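N-acetyltransferase family protein (Bacillus anthracis, PDB 3LNB) catalyses the transfer of an acetyl group from acetyl-coenzyme A to arylamines, and inactivates the sulfonamide drug sulfamethoxazole in this way. Local coordinates at residues A[66-71]-A[155-160]; A[259-262]-A[267-270]. The protein carries 1 engineered substitution. All coordinates share one frame; numbering follows the deposited sequence.

Contacts 1 and 2 hold successive parts of one coenzyme A molecule, and their centres lie about 12 Å apart. In contact 1, residues 155-160 and the ring of Phe-68 line the pantetheine arm and the approach to its thiol; in contact 2, the hairpin of 259-262 and 267-270 takes the diphosphate and the 3'-phosphate. The two meet where Ser-158 CB packs 3.8 Å from His-260 CD2, at the junction of pantetheine and diphosphate. They also share a sheet, since strand 68-69 and the hairpin belong to the same antiparallel sheet. Contact 1 adjoins the probable Cys-99, His-138, Asp-153 triad expected of this family, whereas contact 2 anchors the cofactor's charged end.

Contact 1. Residues A[66-71]-A[155-160]; sequences LPFENL and GFASHL. Engineered in segment 66-71: Phe-68 (natural residue Tyr). With COA (coenzyme A), chain B.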
ATOM      1  N   LEU A  66       0.316  -8.810  -4.031  1.00 13.61           N
ATOM      2  CA  LEU A  66      -0.824  -7.905  -4.166  1.00 14.24           C
ATOM      3  C   LEU A  66      -0.444  -6.642  -4.940  1.00 14.67           C
ATOM      4  O   LEU A  66       0.219  -5.752  -4.407  1.00 15.08           O
ATOM      5  CB  LEU A  66      -1.358  -7.528  -2.781  1.00 14.91           C
ATOM      6  CG  LEU A  66      -1.947  -8.672  -1.957  1.00 15.23           C
ATOM      7  CD1 LEU A  66      -2.412  -8.134  -0.612  1.00 16.95           C
ATOM      8  CD2 LEU A  66      -3.112  -9.316  -2.714  1.00 17.35           C
ATOM      9  N   PRO A  67      -0.868  -6.544  -6.211  1.00 13.84           N
ATOM     10  CA  PRO A  67      -0.545  -5.369  -7.028  1.00 13.68           C
ATOM     11  C   PRO A  67      -1.193  -4.092  -6.508  1.00 14.00           C
ATOM     12  O   PRO A  67      -2.302  -4.119  -5.971  1.00 14.06           O
ATOM     13  CB  PRO A  67      -1.090  -5.736  -8.407  1.00 13.46           C
ATOM     14  CG  PRO A  67      -1.185  -7.240  -8.377  1.00 15.10           C
ATOM     15  CD  PRO A  67      -1.668  -7.506  -6.982  1.00 13.24           C
ATOM     16  N   PHE A  68      -0.482  -2.981  -6.657  1.00 13.07           N
ATOM     17  CA  PHE A  68      -0.991  -1.669  -6.269  1.00 13.74           C
ATOM     18  C   PHE A  68      -1.663  -1.194  -7.558  1.00 14.26           C
ATOM     19  O   PHE A  68      -0.986  -0.983  -8.566  1.00 15.05           O
ATOM     20  CB  PHE A  68       0.172  -0.737  -5.899  1.00 13.69           C
ATOM     21  CG  PHE A  68      -0.236   0.692  -5.660  1.00 13.36           C
ATOM     22  CD1 PHE A  68      -0.650   1.115  -4.396  1.00 12.21           C
ATOM     23  CD2 PHE A  68      -0.204   1.621  -6.702  1.00 12.80           C
ATOM     24  CE1 PHE A  68      -1.025   2.438  -4.173  1.00 12.65           C
ATOM     25  CE2 PHE A  68      -0.578   2.949  -6.490  1.00 13.73           C
ATOM     26  CZ  PHE A  68      -0.989   3.358  -5.222  1.00 13.12           C
ATOM     27  N   GLU A  69      -2.986  -1.055  -7.545  1.00 14.47           N
ATOM     28  CA  GLU A  69      -3.695  -0.631  -8.749  1.00 13.48           C
ATOM     29  C   GLU A  69      -4.988   0.130  -8.502  1.00 14.18           C
ATOM     30  O   GLU A  69      -5.586   0.041  -7.428  1.00 13.43           O
ATOM     31  CB  GLU A  69      -3.966  -1.844  -9.652  1.00 13.62           C
ATOM     32  CG  GLU A  69      -4.581  -3.063  -8.951  1.00 14.10           C
ATOM     33  CD  GLU A  69      -6.074  -3.237  -9.225  1.00 16.13           C
ATOM     34  OE1 GLU A  69      -6.604  -4.340  -8.947  1.00 16.28           O
ATOM     35  OE2 GLU A  69      -6.722  -2.276  -9.704  1.00 15.32           O
ATOM     36  N   ASN A  70      -5.413   0.861  -9.530  1.00 13.30           N
ATOM     37  CA  ASN A  70      -6.614   1.694  -9.498  1.00 11.86           C
ATOM     38  C   ASN A  70      -7.551   1.340 -10.654  1.00 11.94           C
ATOM     39  O   ASN A  70      -8.337   2.186 -11.095  1.00 11.65           O
ATOM     40  CB  ASN A  70      -6.206   3.152  -9.661  1.00 10.37           C
ATOM     41  CG  ASN A  70      -5.702   3.451 -11.061  1.00 11.91           C
ATOM     42  OD1 ASN A  70      -5.228   2.553 -11.763  1.00 12.01           O
ATOM     43  ND2 ASN A  70      -5.796   4.709 -11.476  1.00 10.44           N
ATOM     44  N   LEU A  71      -7.469   0.105 -11.139  1.00 11.66           N
ATOM     45  CA  LEU A  71      -8.284  -0.325 -12.271  1.00 13.24           C
ATOM     46  C   LEU A  71      -9.804  -0.210 -12.101  1.00 13.61           C
ATOM     47  O   LEU A  71     -10.515  -0.022 -13.088  1.00 12.62           O
ATOM     48  CB  LEU A  71      -7.909  -1.755 -12.677  1.00 14.50           C
ATOM     49  CG  LEU A  71      -6.411  -1.997 -12.912  1.00 15.94           C
ATOM     50  CD1 LEU A  71      -6.219  -3.412 -13.431  1.00 17.93           C
ATOM     51  CD2 LEU A  71      -5.844  -0.989 -13.915  1.00 16.81           C
ATOM     52  N   GLY A 155       0.688  -0.052   1.544  1.00 13.83           N
ATOM     53  CA  GLY A 155       0.030   0.642   0.450  1.00 14.07           C
ATOM     54  C   GLY A 155       0.795   1.758  -0.243  1.00 15.03           C
ATOM     55  O   GLY A 155       0.236   2.441  -1.100  1.00 16.54           O
ATOM     56  N   PHE A 156       2.068   1.938   0.095  1.00 15.97           N
ATOM     57  CA  PHE A 156       2.863   3.007  -0.508  1.00 16.72           C
ATOM     58  C   PHE A 156       3.492   2.645  -1.864  1.00 17.50           C
ATOM     59  O   PHE A 156       4.568   3.130  -2.206  1.00 16.58           O
ATOM     60  CB  PHE A 156       3.950   3.462   0.478  1.00 15.51           C
ATOM     61  CG  PHE A 156       4.402   4.892   0.284  1.00 16.28           C
ATOM     62  CD1 PHE A 156       5.466   5.401   1.028  1.00 14.73           C
ATOM     63  CD2 PHE A 156       3.771   5.730  -0.639  1.00 16.98           C
ATOM     64  CE1 PHE A 156       5.898   6.727   0.855  1.00 15.57           C
ATOM     65  CE2 PHE A 156       4.196   7.056  -0.819  1.00 17.31           C
ATOM     66  CZ  PHE A 156       5.263   7.553  -0.067  1.00 14.87           C
ATOM     67  N   ALA A 157       2.807   1.788  -2.620  1.00 19.14           N
ATOM     68  CA  ALA A 157       3.234   1.350  -3.954  1.00 19.30           C
ATOM     69  C   ALA A 157       4.656   0.805  -4.067  1.00 19.22           C
ATOM     70  O   ALA A 157       4.921  -0.331  -3.680  1.00 20.15           O
ATOM     71  CB  ALA A 157       3.029   2.485  -4.960  1.00 19.02           C
ATOM     72  N   SER A 158       5.570   1.597  -4.616  1.00 18.13           N
ATOM     73  CA  SER A 158       6.946   1.140  -4.767  1.00 18.47           C
ATOM     74  C   SER A 158       7.799   1.485  -3.555  1.00 18.80           C
ATOM     75  O   SER A 158       8.902   0.959  -3.403  1.00 20.78           O
ATOM     76  CB  SER A 158       7.586   1.740  -6.028  1.00 17.85           C
ATOM     77  OG  SER A 158       7.866   3.118  -5.862  1.00 16.59           O
ATOM     78  N   HIS A 159       7.282   2.358  -2.693  1.00 16.67           N
ATOM     79  CA  HIS A 159       7.991   2.787  -1.489  1.00 15.51           C
ATOM     80  C   HIS A 159       7.540   1.975  -0.273  1.00 15.37           C
ATOM     81  O   HIS A 159       7.106   2.533   0.731  1.00 14.31           O
ATOM     82  CB  HIS A 159       7.728   4.276  -1.246  1.00 13.88           C
ATOM     83  CG  HIS A 159       7.968   5.129  -2.451  1.00 14.89           C
ATOM     84  ND1 HIS A 159       9.209   5.249  -3.039  1.00 14.05           N
ATOM     85  CD2 HIS A 159       7.121   5.868  -3.205  1.00 14.67           C
ATOM     86  CE1 HIS A 159       9.115   6.024  -4.104  1.00 16.62           C
ATOM     87  NE2 HIS A 159       7.857   6.413  -4.228  1.00 15.78           N
ATOM     88  N   LEU A 160       7.646   0.656  -0.376  1.00 14.92           N
ATOM     89  CA  LEU A 160       7.236  -0.238   0.700  1.00 15.96           C
ATOM     90  C   LEU A 160       8.369  -0.517   1.689  1.00 15.61           C
ATOM     91  O   LEU A 160       9.442  -0.976   1.301  1.00 14.69           O
ATOM     92  CB  LEU A 160       6.735  -1.554   0.104  1.00 15.28           C
ATOM     93  CG  LEU A 160       5.518  -1.452  -0.817  1.00 17.33           C
ATOM     94  CD1 LEU A 160       5.256  -2.807  -1.463  1.00 16.62           C
ATOM     95  CD2 LEU A 160       4.306  -0.983  -0.015  1.00 16.93           C
TER
HETATM   96  N1A COA B1001      -1.343   7.534 -10.197  1.00 29.98           N
HETATM   97  C2A COA B1001      -1.356   7.166 -11.466  1.00 28.48           C
HETATM   98  N3A COA B1001      -0.242   7.062 -12.171  1.00 26.76           N
HETATM   99  C4A COA B1001       0.944   7.329 -11.609  1.00 24.86           C
HETATM  100  C5A COA B1001       0.998   7.723 -10.280  1.00 25.43           C
HETATM  101  C6A COA B1001      -0.193   7.820  -9.570  1.00 27.48           C
HETATM  102  N6A COA B1001      -0.191   8.175  -8.287  1.00 26.28           N
HETATM  103  N7A COA B1001       2.276   7.910  -9.969  1.00 23.76           N
HETATM  104  C8A COA B1001       3.000   7.643 -11.053  1.00 23.07           C
HETATM  105  N9A COA B1001       2.196   7.284 -12.054  1.00 24.23           N
HETATM  106  C1B COA B1001       2.636   6.806 -13.386  1.00 23.78           C
HETATM  107  C2B COA B1001       3.494   7.818 -14.143  1.00 24.24           C
HETATM  108  O2B COA B1001       2.659   8.794 -14.772  1.00 23.28           O
HETATM  109  C3B COA B1001       4.137   6.907 -15.188  1.00 22.60           C
HETATM  110  O3B COA B1001       3.326   6.833 -16.363  1.00 20.24           O
HETATM  111  P3B COA B1001       4.043   6.657 -17.793  1.00 18.72           P
HETATM  112  O7A COA B1001       5.106   5.628 -17.767  1.00 18.05           O
HETATM  113  O8A COA B1001       2.877   6.315 -18.849  1.00 18.10           O
HETATM  114  O9A COA B1001       4.608   8.117 -18.168  1.00 17.44           O
HETATM  115  C4B COA B1001       4.191   5.545 -14.490  1.00 22.65           C
HETATM  116  O4B COA B1001       3.554   5.716 -13.213  1.00 24.59           O
HETATM  117  C5B COA B1001       5.633   5.097 -14.256  1.00 20.99           C
HETATM  118  O5B COA B1001       6.300   6.030 -13.403  1.00 21.68           O
HETATM  119  P1A COA B1001       7.887   5.904 -13.178  1.00 18.63           P
HETATM  120  O1A COA B1001       8.255   6.948 -12.010  1.00 21.67           O
HETATM  121  O2A COA B1001       8.637   6.167 -14.425  1.00 16.76           O
HETATM  122  O3A COA B1001       8.142   4.412 -12.629  1.00 20.32           O
HETATM  123  P2A COA B1001       7.910   3.956 -11.103  1.00 18.69           P
HETATM  124  O4A COA B1001       9.325   4.170 -10.368  1.00 18.19           O
HETATM  125  O5A COA B1001       7.467   2.544 -11.048  1.00 20.05           O
HETATM  126  O6A COA B1001       6.878   4.982 -10.413  1.00 18.69           O
HETATM  127  CBP COA B1001       5.018   4.365  -8.925  1.00 16.17           C
HETATM  128  CCP COA B1001       5.475   4.704 -10.347  1.00 16.90           C
HETATM  129  CDP COA B1001       5.603   3.015  -8.507  1.00 15.04           C
HETATM  130  CEP COA B1001       3.491   4.289  -8.897  1.00 14.64           C
HETATM  131  CAP COA B1001       5.483   5.460  -7.961  1.00 15.13           C
HETATM  132  OAP COA B1001       4.974   6.723  -8.397  1.00 17.17           O
HETATM  133  C9P COA B1001       4.984   5.200  -6.537  1.00 17.32           C
HETATM  134  O9P COA B1001       5.467   4.302  -5.849  1.00 17.15           O
HETATM  135  N8P COA B1001       4.019   6.023  -6.132  1.00 15.70           N
HETATM  136  C7P COA B1001       3.416   5.959  -4.792  1.00 17.18           C
HETATM  137  C6P COA B1001       1.899   6.143  -4.883  1.00 17.76           C
HETATM  138  C5P COA B1001       1.302   6.488  -3.516  1.00 17.25           C
HETATM  139  O5P COA B1001       1.463   7.605  -3.029  1.00 16.67           O
HETATM  140  N4P COA B1001       0.601   5.523  -2.926  1.00 15.86           N
HETATM  141  C3P COA B1001      -0.021   5.719  -1.609  1.00 16.63           C
HETATM  142  C2P COA B1001      -1.328   6.505  -1.729  1.00 15.93           C
HETATM  143  S1P COA B1001      -2.685   5.580  -2.537  1.00 20.15           S
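A small, buried apolar contact joins Phe-68, on the short edge strand 68-69, to the loop 155-160 that follows strand 148-152, at the pantetheine channel of the coenzyme A pocket. Its centre is a CH-pi contact: Ala-157 CB stands 3.7 Å from the centroid of the Phe-68 ring, almost straight over the middle of one face. Phe-68, engineered in place of tyrosine, has CG anti to its backbone N (chi1 172°), which carries the ring across to the loop. Its CE1 also comes within 3.3 Å of Gly-155 O, while CZ lies 3.5 Å from N4P of the cofactor and the thiol sulfur S1P sits at the ring edge. The small methyl of Ala-157 lies between this ring and the pantetheine chain and touches both, as CB is also 3.2 Å from coenzyme A O9P.

In the type II' turn from Phe-156 to His-159, Ser-158 grips the carbonyl oxygen O9P of coenzyme A twice, through its backbone N at 3.0 Å and its OG at 2.7 Å. A chi1 of 72° sets OG between its own N and carbonyl carbon, where OG and the backbone N-H both reach O9P. Gly-155 N donates a hydrogen bond to Asp-153 OD1 of the probable triad. The pocket therefore combines an apolar wall with a two-pronged polar grip on one amide, an arrangement consistent with steering the thiol toward the catalytic centre.

Contact 2. Residues A[259-262]-A[267-270]; sequences GHIS and NYTE. With COA (coenzyme A), chain B.
Strands 259-262 and 267-270 run antiparallel as the two arms of a beta hairpin, their axes 4.8 Å apart at closest approach and 177° between their directions. Ser-262 and Thr-269 form a hydrogen-bonded pair: Ser-262 N gives to Thr-269 O at 2.8 Å, and Thr-269 N gives to Ser-262 O at 2.7 Å, both bonds nearly straight. Ile-261 and Glu-270 make the adjoining non-hydrogen-bonded pair.

On the face bearing Ile-261 and Glu-270, the isoleucine and the Tyr-268 side chain cross at an angle, Ile-261 CB 4.3 Å from Tyr-268 CE1, with the methyl CD1 against the hydroxyl. Ile-261 CG2 lies 4.0 Å from the aliphatic CG of Glu-270. A chi1 of -177° turns the tyrosine ring away from its own N and over to Ile-261; its hydroxyl is hydrogen-bonded to Ser-293 of helix 283-294, tying the hairpin to the helix beneath.

The face of Ser-262 and Thr-269 belongs to the cofactor. Ser-262 OG donates to diphosphate oxygen O5A at 2.5 Å, a distance so short that its exact value is doubtful. His-260 NE2 reaches O4A at 3.2 Å along a fairly straight path and makes a weaker, bent bond to O5A, with P2A at the edge of its ring and in its plane. Thr-269 lays its methyl CG2 near the bridging O3A, while its OG1 is bound by Lys-278. Farther along, Asn-267 ND2 points almost straight at 3'-phosphate oxygen O8A, 3.0 Å away. The short serine suits the nearby O5A, the longer imidazole brings NE2 to both oxygens, and the asparagine amide offers an N-H to O8A; Lys-278 also binds the cofactor and would add positive charge. The hairpin thus packs Ile-261 and Tyr-268 against helix 283-294 and offers the anionic cofactor a row of donors spanning two of its phosphate groups.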
ATOM      1  N   GLY A 259      13.563  -5.617  -8.140  1.00 19.33           N
ATOM      2  CA  GLY A 259      13.108  -4.232  -8.178  1.00 17.36           C
ATOM      3  C   GLY A 259      11.595  -4.161  -8.099  1.00 15.92           C
ATOM      4  O   GLY A 259      10.994  -4.690  -7.162  1.00 14.06           O
ATOM      5  N   HIS A 260      10.988  -3.488  -9.073  1.00 14.80           N
ATOM      6  CA  HIS A 260       9.536  -3.371  -9.160  1.00 14.96           C
ATOM      7  C   HIS A 260       9.133  -3.054 -10.598  1.00 14.56           C
ATOM      8  O   HIS A 260       9.964  -2.655 -11.412  1.00 13.94           O
ATOM      9  CB  HIS A 260       8.984  -2.295  -8.210  1.00 15.82           C
ATOM     10  CG  HIS A 260       9.380  -0.894  -8.565  1.00 15.38           C
ATOM     11  ND1 HIS A 260      10.607  -0.361  -8.234  1.00 14.25           N
ATOM     12  CD2 HIS A 260       8.702   0.089  -9.207  1.00 16.25           C
ATOM     13  CE1 HIS A 260      10.668   0.891  -8.652  1.00 15.21           C
ATOM     14  NE2 HIS A 260       9.524   1.190  -9.245  1.00 16.19           N
ATOM     15  N   ILE A 261       7.860  -3.256 -10.907  1.00 12.87           N
ATOM     16  CA  ILE A 261       7.355  -3.004 -12.248  1.00 13.55           C
ATOM     17  C   ILE A 261       6.084  -2.176 -12.196  1.00 14.20           C
ATOM     18  O   ILE A 261       5.272  -2.318 -11.274  1.00 13.87           O
ATOM     19  CB  ILE A 261       7.069  -4.332 -12.999  1.00 12.20           C
ATOM     20  CG1 ILE A 261       6.247  -5.269 -12.108  1.00 10.35           C
ATOM     21  CG2 ILE A 261       8.382  -5.006 -13.390  1.00 11.81           C
ATOM     22  CD1 ILE A 261       5.744  -6.517 -12.828  1.00 12.49           C
ATOM     23  N   SER A 262       5.932  -1.305 -13.187  1.00 14.41           N
ATOM     24  CA  SER A 262       4.779  -0.428 -13.287  1.00 14.67           C
ATOM     25  C   SER A 262       4.206  -0.423 -14.702  1.00 14.97           C
ATOM     26  O   SER A 262       4.938  -0.389 -15.699  1.00 15.60           O
ATOM     27  CB  SER A 262       5.164   0.993 -12.869  1.00 15.98           C
ATOM     28  OG  SER A 262       5.478   1.038 -11.489  1.00 16.01           O
ATOM     29  N   ASN A 267       2.610   3.100 -21.085  1.00 17.07           N
ATOM     30  CA  ASN A 267       3.948   2.539 -20.924  1.00 17.46           C
ATOM     31  C   ASN A 267       4.118   1.466 -19.869  1.00 16.59           C
ATOM     32  O   ASN A 267       3.382   1.418 -18.883  1.00 15.86           O
ATOM     33  CB  ASN A 267       4.931   3.656 -20.585  1.00 16.22           C
ATOM     34  CG  ASN A 267       4.984   4.721 -21.642  1.00 16.95           C
ATOM     35  OD1 ASN A 267       5.599   4.534 -22.696  1.00 15.62           O
ATOM     36  ND2 ASN A 267       4.328   5.852 -21.378  1.00 16.05           N
ATOM     37  N   TYR A 268       5.125   0.625 -20.089  1.00 16.15           N
ATOM     38  CA  TYR A 268       5.490  -0.436 -19.158  1.00 14.73           C
ATOM     39  C   TYR A 268       6.880  -0.055 -18.649  1.00 13.68           C
ATOM     40  O   TYR A 268       7.832   0.029 -19.430  1.00 12.82           O
ATOM     41  CB  TYR A 268       5.546  -1.789 -19.865  1.00 15.15           C
ATOM     42  CG  TYR A 268       5.854  -2.945 -18.934  1.00 17.33           C
ATOM     43  CD1 TYR A 268       5.145  -3.111 -17.740  1.00 17.66           C
ATOM     44  CD2 TYR A 268       6.816  -3.900 -19.269  1.00 18.40           C
ATOM     45  CE1 TYR A 268       5.383  -4.205 -16.906  1.00 19.78           C
ATOM     46  CE2 TYR A 268       7.059  -4.998 -18.442  1.00 18.79           C
ATOM     47  CZ  TYR A 268       6.336  -5.144 -17.264  1.00 19.67           C
ATOM     48  OH  TYR A 268       6.547  -6.235 -16.452  1.00 21.36           O
ATOM     49  N   THR A 269       6.987   0.191 -17.347  1.00 11.96           N
ATOM     50  CA  THR A 269       8.253   0.592 -16.747  1.00 11.90           C
ATOM     51  C   THR A 269       8.809  -0.487 -15.830  1.00 12.80           C
ATOM     52  O   THR A 269       8.159  -0.910 -14.864  1.00 13.25           O
ATOM     53  CB  THR A 269       8.099   1.913 -15.955  1.00 10.87           C
ATOM     54  OG1 THR A 269       7.593   2.929 -16.829  1.00 13.18           O
ATOM     55  CG2 THR A 269       9.445   2.374 -15.396  1.00 12.27           C
ATOM     56  N   GLU A 270      10.025  -0.915 -16.137  1.00 10.79           N
ATOM     57  CA  GLU A 270      10.684  -1.958 -15.375  1.00 13.06           C
ATOM     58  C   GLU A 270      11.951  -1.485 -14.667  1.00 13.41           C
ATOM     59  O   GLU A 270      12.862  -0.938 -15.287  1.00 12.07           O
ATOM     60  CB  GLU A 270      11.034  -3.127 -16.306  1.00 14.01           C
ATOM     61  CG  GLU A 270       9.825  -3.786 -16.951  1.00 17.53           C
ATOM     62  CD  GLU A 270      10.210  -4.782 -18.021  1.00 19.07           C
ATOM     63  OE1 GLU A 270      10.520  -4.348 -19.159  1.00 20.19           O
ATOM     64  OE2 GLU A 270      10.212  -5.996 -17.720  1.00 18.40           O
TER
HETATM   65  N1A COA B1001      -1.343   7.534 -10.197  1.00 29.98           N
HETATM   66  C2A COA B1001      -1.356   7.166 -11.466  1.00 28.48           C
HETATM   67  N3A COA B1001      -0.242   7.062 -12.171  1.00 26.76           N
HETATM   68  C4A COA B1001       0.944   7.329 -11.609  1.00 24.86           C
HETATM   69  C5A COA B1001       0.998   7.723 -10.280  1.00 25.43           C
HETATM   70  C6A COA B1001      -0.193   7.820  -9.570  1.00 27.48           C
HETATM   71  N6A COA B1001      -0.191   8.175  -8.287  1.00 26.28           N
HETATM   72  N7A COA B1001       2.276   7.910  -9.969  1.00 23.76           N
HETATM   73  C8A COA B1001       3.000   7.643 -11.053  1.00 23.07           C
HETATM   74  N9A COA B1001       2.196   7.284 -12.054  1.00 24.23           N
HETATM   75  C1B COA B1001       2.636   6.806 -13.386  1.00 23.78           C
HETATM   76  C2B COA B1001       3.494   7.818 -14.143  1.00 24.24           C
HETATM   77  O2B COA B1001       2.659   8.794 -14.772  1.00 23.28           O
HETATM   78  C3B COA B1001       4.137   6.907 -15.188  1.00 22.60           C
HETATM   79  O3B COA B1001       3.326   6.833 -16.363  1.00 20.24           O
HETATM   80  P3B COA B1001       4.043   6.657 -17.793  1.00 18.72           P
HETATM   81  O7A COA B1001       5.106   5.628 -17.767  1.00 18.05           O
HETATM   82  O8A COA B1001       2.877   6.315 -18.849  1.00 18.10           O
HETATM   83  O9A COA B1001       4.608   8.117 -18.168  1.00 17.44           O
HETATM   84  C4B COA B1001       4.191   5.545 -14.490  1.00 22.65           C
HETATM   85  O4B COA B1001       3.554   5.716 -13.213  1.00 24.59           O
HETATM   86  C5B COA B1001       5.633   5.097 -14.256  1.00 20.99           C
HETATM   87  O5B COA B1001       6.300   6.030 -13.403  1.00 21.68           O
HETATM   88  P1A COA B1001       7.887   5.904 -13.178  1.00 18.63           P
HETATM   89  O1A COA B1001       8.255   6.948 -12.010  1.00 21.67           O
HETATM   90  O2A COA B1001       8.637   6.167 -14.425  1.00 16.76           O
HETATM   91  O3A COA B1001       8.142   4.412 -12.629  1.00 20.32           O
HETATM   92  P2A COA B1001       7.910   3.956 -11.103  1.00 18.69           P
HETATM   93  O4A COA B1001       9.325   4.170 -10.368  1.00 18.19           O
HETATM   94  O5A COA B1001       7.467   2.544 -11.048  1.00 20.05           O
HETATM   95  O6A COA B1001       6.878   4.982 -10.413  1.00 18.69           O
HETATM   96  CBP COA B1001       5.018   4.365  -8.925  1.00 16.17           C
HETATM   97  CCP COA B1001       5.475   4.704 -10.347  1.00 16.90           C
HETATM   98  CDP COA B1001       5.603   3.015  -8.507  1.00 15.04           C
HETATM   99  CEP COA B1001       3.491   4.289  -8.897  1.00 14.64           C
HETATM  100  CAP COA B1001       5.483   5.460  -7.961  1.00 15.13           C
HETATM  101  OAP COA B1001       4.974   6.723  -8.397  1.00 17.17           O
HETATM  102  C9P COA B1001       4.984   5.200  -6.537  1.00 17.32           C
HETATM  103  O9P COA B1001       5.467   4.302  -5.849  1.00 17.15           O
HETATM  104  N8P COA B1001       4.019   6.023  -6.132  1.00 15.70           N
HETATM  105  C7P COA B1001       3.416   5.959  -4.792  1.00 17.18           C
HETATM  106  C6P COA B1001       1.899   6.143  -4.883  1.00 17.76           C
HETATM  107  C5P COA B1001       1.302   6.488  -3.516  1.00 17.25           C
HETATM  108  O5P COA B1001       1.463   7.605  -3.029  1.00 16.67           O
HETATM  109  N4P COA B1001       0.601   5.523  -2.926  1.00 15.86           N
HETATM  110  C3P COA B1001      -0.021   5.719  -1.609  1.00 16.63           C
HETATM  111  C2P COA B1001      -1.328   6.505  -1.729  1.00 15.93           C
HETATM  112  S1P COA B1001      -2.685   5.580  -2.537  1.00 20.15           S